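PDB 3BB8: CDP-4-keto-6-deoxy-D-glucose-3-dehydrase, which probably acts as a pyridoxal-phosphate-dependent dehydrase on CDP-4-keto-6-deoxy-D-glucose in lipopolysaccharide biosynthesis. Local coordinates for residues L320-P334 with F345-V357. The protein carries 1 engineered substitution. Numbering follows the deposited sequence.
Sequences LKDALQSCADFIELP and FGFPITLKEDSGV
Residues 331-332 pair antiparallel with strand 347-351, Glu332 and Thr350 forming the hydrogen-bonded pair: Glu332 N reaches Thr350 O at 2.9 Å in a nearly straight bond (178°), and the return bond from Thr350 N is weak. Two residues along each segment, past the non-hydrogen-bonded pair Ile331-Leu351, Lys352 N donates to Phe330 O at 2.9 Å. At the Pro334 end of the pairing, the Phe347 ring is clasped between Leu320 and Pro334. Leu320 CD2 lies over one face, 3.9 Å from the ring centroid, and Pro334 CG over the opposite face, 3.6 Å from it, both as CH-pi contacts. A chi1 of -165° turns the Phe347 ring away from its own backbone N and toward the end of helix 293-323, where Lys321 CB meets its edge in plane. Lys321 NZ bonds Pro334 O at 3.1 Å, tying the helix end to the second residue beyond strand 331-332. Ile331 CB packs on Ile349 CG2 at 3.6 Å. On the Glu332-Thr350 face, Lys352 bends at chi4 (-57°) to bring NZ within 3.1 Å of Glu332 OE2, on the anti side of that oxygen and somewhat out of the carboxylate plane; Arg403 also bridges this oxygen. Phe330 and Ser355 line a benzamidine pocket. Within this aspartate aminotransferase fold, strand 347-351 lies between 331-332 and 408-411 in a small antiparallel sheet, with helix 419-432 packing against Leu320, Leu324 and Ile349.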
loop_
_atom_site.group_PDB
_atom_site.type_symbol
_atom_site.label_atom_id
_atom_site.label_comp_id
_atom_site.label_asym_id
_atom_site.label_seq_id
_atom_site.Cartn_x
_atom_site.Cartn_y
_atom_site.Cartn_z
ATOM N N LEU A 320 -31.751 -10.402 -14.866
ATOM C CA LEU A 320 -31.169 -11.734 -14.749
ATOM C C LEU A 320 -31.925 -12.656 -13.800
ATOM O O LEU A 320 -32.195 -13.806 -14.143
ATOM C CB LEU A 320 -29.712 -11.628 -14.295
ATOM C CG LEU A 320 -28.905 -12.926 -14.274
ATOM C CD1 LEU A 320 -28.887 -13.552 -15.674
ATOM C CD2 LEU A 320 -27.490 -12.626 -13.797
ATOM N N LYS A 321 -32.264 -12.160 -12.612
ATOM C CA LYS A 321 -32.976 -12.979 -11.637
ATOM C C LYS A 321 -34.373 -13.369 -12.113
ATOM O O LYS A 321 -34.846 -14.474 -11.841
ATOM C CB LYS A 321 -33.099 -12.254 -10.294
ATOM C CG LYS A 321 -33.759 -13.117 -9.227
ATOM C CD LYS A 321 -34.076 -12.353 -7.962
ATOM C CE LYS A 321 -34.803 -13.238 -6.968
ATOM N NZ LYS A 321 -35.230 -12.493 -5.765
ATOM N N ASP A 322 -35.041 -12.451 -12.802
ATOM C CA ASP A 322 -36.378 -12.719 -13.315
ATOM C C ASP A 322 -36.274 -13.853 -14.324
ATOM O O ASP A 322 -36.991 -14.845 -14.242
ATOM C CB ASP A 322 -36.946 -11.474 -13.997
ATOM C CG ASP A 322 -38.310 -11.722 -14.608
ATOM O OD1 ASP A 322 -39.275 -11.941 -13.840
ATOM O OD2 ASP A 322 -38.410 -11.709 -15.856
ATOM N N ALA A 323 -35.362 -13.689 -15.272
ATOM C CA ALA A 323 -35.133 -14.684 -16.300
ATOM C C ALA A 323 -34.723 -16.049 -15.729
ATOM O O ALA A 323 -35.183 -17.090 -16.203
ATOM C CB ALA A 323 -34.071 -14.185 -17.252
ATOM N N LEU A 324 -33.863 -16.037 -14.717
ATOM C CA LEU A 324 -33.366 -17.263 -14.089
ATOM C C LEU A 324 -34.366 -17.929 -13.146
ATOM O O LEU A 324 -34.077 -18.967 -12.551
ATOM C CB LEU A 324 -32.077 -16.957 -13.321
ATOM C CG LEU A 324 -30.767 -17.595 -13.781
ATOM C CD1 LEU A 324 -30.699 -17.663 -15.284
ATOM C CD2 LEU A 324 -29.605 -16.781 -13.213
ATOM N N GLN A 325 -35.544 -17.340 -13.002
ATOM C CA GLN A 325 -36.529 -17.925 -12.111
ATOM C C GLN A 325 -36.984 -19.284 -12.654
ATOM O O GLN A 325 -37.600 -20.076 -11.946
ATOM C CB GLN A 325 -37.730 -16.996 -11.979
ATOM C CG GLN A 325 -38.492 -17.199 -10.688
ATOM C CD GLN A 325 -37.897 -16.405 -9.549
ATOM O OE1 GLN A 325 -38.231 -16.620 -8.387
ATOM N NE2 GLN A 325 -37.023 -15.462 -9.879
ATOM N N SER A 326 -36.668 -19.545 -13.918
ATOM C CA SER A 326 -37.047 -20.789 -14.567
ATOM C C SER A 326 -36.257 -21.989 -14.058
ATOM O O SER A 326 -36.622 -23.137 -14.320
ATOM C CB SER A 326 -36.847 -20.664 -16.070
ATOM O OG SER A 326 -35.490 -20.409 -16.371
ATOM N N CYS A 327 -35.173 -21.724 -13.333
ATOM C CA CYS A 327 -34.343 -22.791 -12.800
ATOM C C CYS A 327 -34.496 -22.932 -11.290
ATOM O O CYS A 327 -33.792 -23.712 -10.665
ATOM C CB CYS A 327 -32.883 -22.521 -13.139
ATOM S SG CYS A 327 -32.589 -22.234 -14.883
ATOM N N ALA A 328 -35.434 -22.193 -10.712
ATOM C CA ALA A 328 -35.649 -22.224 -9.271
ATOM C C ALA A 328 -35.633 -23.611 -8.621
ATOM O O ALA A 328 -35.410 -23.720 -7.411
ATOM C CB ALA A 328 -36.940 -21.508 -8.933
ATOM N N ASP A 329 -35.866 -24.667 -9.400
ATOM C CA ASP A 329 -35.864 -26.029 -8.844
ATOM C C ASP A 329 -34.466 -26.591 -8.593
ATOM O O ASP A 329 -34.290 -27.490 -7.769
ATOM C CB ASP A 329 -36.600 -27.009 -9.768
ATOM C CG ASP A 329 -38.109 -26.858 -9.712
ATOM O OD1 ASP A 329 -38.656 -26.568 -8.624
ATOM O OD2 ASP A 329 -38.748 -27.054 -10.765
ATOM N N PHE A 330 -33.482 -26.065 -9.311
ATOM C CA PHE A 330 -32.108 -26.533 -9.186
ATOM C C PHE A 330 -31.174 -25.563 -8.467
ATOM O O PHE A 330 -30.202 -25.985 -7.834
ATOM C CB PHE A 330 -31.558 -26.840 -10.576
ATOM C CG PHE A 330 -32.403 -27.803 -11.343
ATOM C CD1 PHE A 330 -32.563 -29.115 -10.893
ATOM C CD2 PHE A 330 -33.084 -27.395 -12.487
ATOM C CE1 PHE A 330 -33.390 -30.010 -11.568
ATOM C CE2 PHE A 330 -33.918 -28.282 -13.173
ATOM C CZ PHE A 330 -34.070 -29.595 -12.709
ATOM N N ILE A 331 -31.468 -24.271 -8.565
ATOM C CA ILE A 331 -30.632 -23.267 -7.933
ATOM C C ILE A 331 -31.431 -22.252 -7.131
ATOM O O ILE A 331 -32.557 -21.905 -7.486
ATOM C CB ILE A 331 -29.757 -22.540 -8.990
ATOM C CG1 ILE A 331 -30.615 -21.958 -10.113
ATOM C CG2 ILE A 331 -28.793 -23.522 -9.621
ATOM C CD1 ILE A 331 -31.190 -20.620 -9.824
ATOM N N GLU A 332 -30.844 -21.802 -6.029
ATOM C CA GLU A 332 -31.470 -20.813 -5.168
ATOM C C GLU A 332 -31.021 -19.426 -5.616
ATOM O O GLU A 332 -29.820 -19.136 -5.666
ATOM C CB GLU A 332 -31.075 -21.073 -3.718
ATOM C CG GLU A 332 -31.882 -22.190 -3.081
ATOM C CD GLU A 332 -31.164 -22.844 -1.926
ATOM O OE1 GLU A 332 -30.586 -22.116 -1.096
ATOM O OE2 GLU A 332 -31.181 -24.089 -1.843
ATOM N N LEU A 333 -31.984 -18.575 -5.954
ATOM C CA LEU A 333 -31.664 -17.233 -6.425
ATOM C C LEU A 333 -31.443 -16.243 -5.286
ATOM O O LEU A 333 -32.043 -16.368 -4.221
ATOM C CB LEU A 333 -32.763 -16.736 -7.367
ATOM C CG LEU A 333 -32.864 -17.549 -8.659
ATOM C CD1 LEU A 333 -34.076 -17.100 -9.463
ATOM C CD2 LEU A 333 -31.594 -17.386 -9.468
ATOM N N PRO A 334 -30.574 -15.241 -5.506
ATOM C CA PRO A 334 -30.246 -14.214 -4.510
ATOM C C PRO A 334 -31.404 -13.342 -4.034
ATOM O O PRO A 334 -32.347 -13.066 -4.776
ATOM C CB PRO A 334 -29.148 -13.408 -5.199
ATOM C CG PRO A 334 -29.506 -13.519 -6.639
ATOM C CD PRO A 334 -29.881 -14.973 -6.779
ATOM N N PHE A 345 -22.825 -6.222 -6.500
ATOM C CA PHE A 345 -21.444 -6.329 -6.958
ATOM C C PHE A 345 -21.392 -7.483 -7.945
ATOM O O PHE A 345 -20.716 -7.419 -8.977
ATOM C CB PHE A 345 -20.525 -6.609 -5.758
ATOM C CG PHE A 345 -19.093 -6.895 -6.129
ATOM C CD1 PHE A 345 -18.667 -8.196 -6.368
ATOM C CD2 PHE A 345 -18.167 -5.863 -6.231
ATOM C CE1 PHE A 345 -17.339 -8.465 -6.701
ATOM C CE2 PHE A 345 -16.837 -6.122 -6.565
ATOM C CZ PHE A 345 -16.425 -7.427 -6.799
ATOM N N GLY A 346 -22.122 -8.538 -7.602
ATOM C CA GLY A 346 -22.196 -9.723 -8.437
ATOM C C GLY A 346 -23.516 -10.418 -8.175
ATOM O O GLY A 346 -24.288 -9.978 -7.320
ATOM N N PHE A 347 -23.771 -11.507 -8.893
ATOM C CA PHE A 347 -25.017 -12.271 -8.754
ATOM C C PHE A 347 -24.726 -13.636 -8.117
ATOM O O PHE A 347 -24.301 -14.561 -8.803
ATOM C CB PHE A 347 -25.635 -12.468 -10.138
ATOM C CG PHE A 347 -27.067 -12.918 -10.114
ATOM C CD1 PHE A 347 -28.094 -12.002 -9.897
ATOM C CD2 PHE A 347 -27.391 -14.254 -10.332
ATOM C CE1 PHE A 347 -29.428 -12.406 -9.905
ATOM C CE2 PHE A 347 -28.719 -14.676 -10.341
ATOM C CZ PHE A 347 -29.742 -13.751 -10.129
ATOM N N PRO A 348 -24.952 -13.776 -6.799
ATOM C CA PRO A 348 -24.706 -15.035 -6.080
ATOM C C PRO A 348 -25.791 -16.111 -6.251
ATOM O O PRO A 348 -26.984 -15.855 -6.066
ATOM C CB PRO A 348 -24.581 -14.576 -4.632
ATOM C CG PRO A 348 -25.612 -13.476 -4.565
ATOM C CD PRO A 348 -25.364 -12.712 -5.862
ATOM N N ILE A 349 -25.349 -17.323 -6.573
ATOM C CA ILE A 349 -26.246 -18.453 -6.789
ATOM C C ILE A 349 -25.775 -19.699 -6.047
ATOM O O ILE A 349 -24.606 -20.075 -6.135
ATOM C CB ILE A 349 -26.321 -18.805 -8.290
ATOM C CG1 ILE A 349 -26.875 -17.614 -9.073
ATOM C CG2 ILE A 349 -27.187 -20.050 -8.497
ATOM C CD1 ILE A 349 -26.707 -17.746 -10.564
ATOM N N THR A 350 -26.689 -20.334 -5.321
ATOM C CA THR A 350 -26.381 -21.571 -4.613
ATOM C C THR A 350 -27.031 -22.772 -5.292
ATOM O O THR A 350 -28.257 -22.877 -5.351
ATOM C CB THR A 350 -26.843 -21.512 -3.145
ATOM O OG1 THR A 350 -26.104 -20.499 -2.450
ATOM C CG2 THR A 350 -26.623 -22.852 -2.463
ATOM N N LEU A 351 -26.202 -23.676 -5.805
ATOM C CA LEU A 351 -26.694 -24.869 -6.483
ATOM C C LEU A 351 -27.163 -25.919 -5.481
ATOM O O LEU A 351 -26.429 -26.285 -4.563
ATOM C CB LEU A 351 -25.612 -25.455 -7.392
ATOM C CG LEU A 351 -25.842 -26.883 -7.888
ATOM C CD1 LEU A 351 -26.872 -26.902 -9.009
ATOM C CD2 LEU A 351 -24.535 -27.511 -8.344
ATOM N N LYS A 352 -28.387 -26.399 -5.664
ATOM C CA LYS A 352 -28.986 -27.348 -4.731
ATOM C C LYS A 352 -28.227 -28.671 -4.728
ATOM O O LYS A 352 -27.849 -29.184 -5.783
ATOM C CB LYS A 352 -30.457 -27.586 -5.078
ATOM C CG LYS A 352 -31.385 -26.464 -4.644
ATOM C CD LYS A 352 -32.830 -26.772 -5.006
ATOM C CE LYS A 352 -33.729 -25.571 -4.761
ATOM N NZ LYS A 352 -33.655 -25.102 -3.349
ATOM N N GLU A 353 -28.008 -29.220 -3.538
ATOM C CA GLU A 353 -27.255 -30.460 -3.393
ATOM C C GLU A 353 -27.942 -31.611 -4.117
ATOM O O GLU A 353 -27.286 -32.438 -4.752
ATOM C CB GLU A 353 -27.070 -30.804 -1.914
ATOM C CG GLU A 353 -26.119 -29.878 -1.174
ATOM C CD GLU A 353 -26.812 -28.647 -0.623
ATOM O OE1 GLU A 353 -27.880 -28.276 -1.158
ATOM O OE2 GLU A 353 -26.292 -28.051 0.342
ATOM N N ASP A 354 -29.266 -31.660 -4.019
ATOM C CA ASP A 354 -30.035 -32.771 -4.564
ATOM C C ASP A 354 -30.304 -32.581 -6.052
ATOM O O ASP A 354 -31.181 -33.229 -6.623
ATOM C CB ASP A 354 -31.356 -32.932 -3.807
ATOM C CG ASP A 354 -32.304 -31.771 -4.037
ATOM O OD1 ASP A 354 -32.238 -31.155 -5.122
ATOM O OD2 ASP A 354 -33.114 -31.475 -3.134
ATOM N N SER A 355 -29.545 -31.685 -6.675
ATOM C CA SER A 355 -29.705 -31.401 -8.093
ATOM C C SER A 355 -29.125 -32.519 -8.947
ATOM O O SER A 355 -29.409 -32.599 -10.140
ATOM C CB SER A 355 -29.019 -30.087 -8.460
ATOM O OG SER A 355 -27.611 -30.221 -8.390
ATOM N N GLY A 356 -28.297 -33.366 -8.345
ATOM C CA GLY A 356 -27.705 -34.461 -9.092
ATOM C C GLY A 356 -26.379 -34.156 -9.771
ATOM O O GLY A 356 -25.798 -35.033 -10.419
ATOM N N VAL A 357 -25.903 -32.920 -9.651
ATOM C CA VAL A 357 -24.616 -32.547 -10.242
ATOM C C VAL A 357 -23.775 -31.729 -9.267
ATOM O O VAL A 357 -24.237 -31.365 -8.191
ATOM C CB VAL A 357 -24.787 -31.733 -11.535
ATOM C CG1 VAL A 357 -25.347 -32.617 -12.622
ATOM C CG2 VAL A 357 -25.682 -30.536 -11.280
#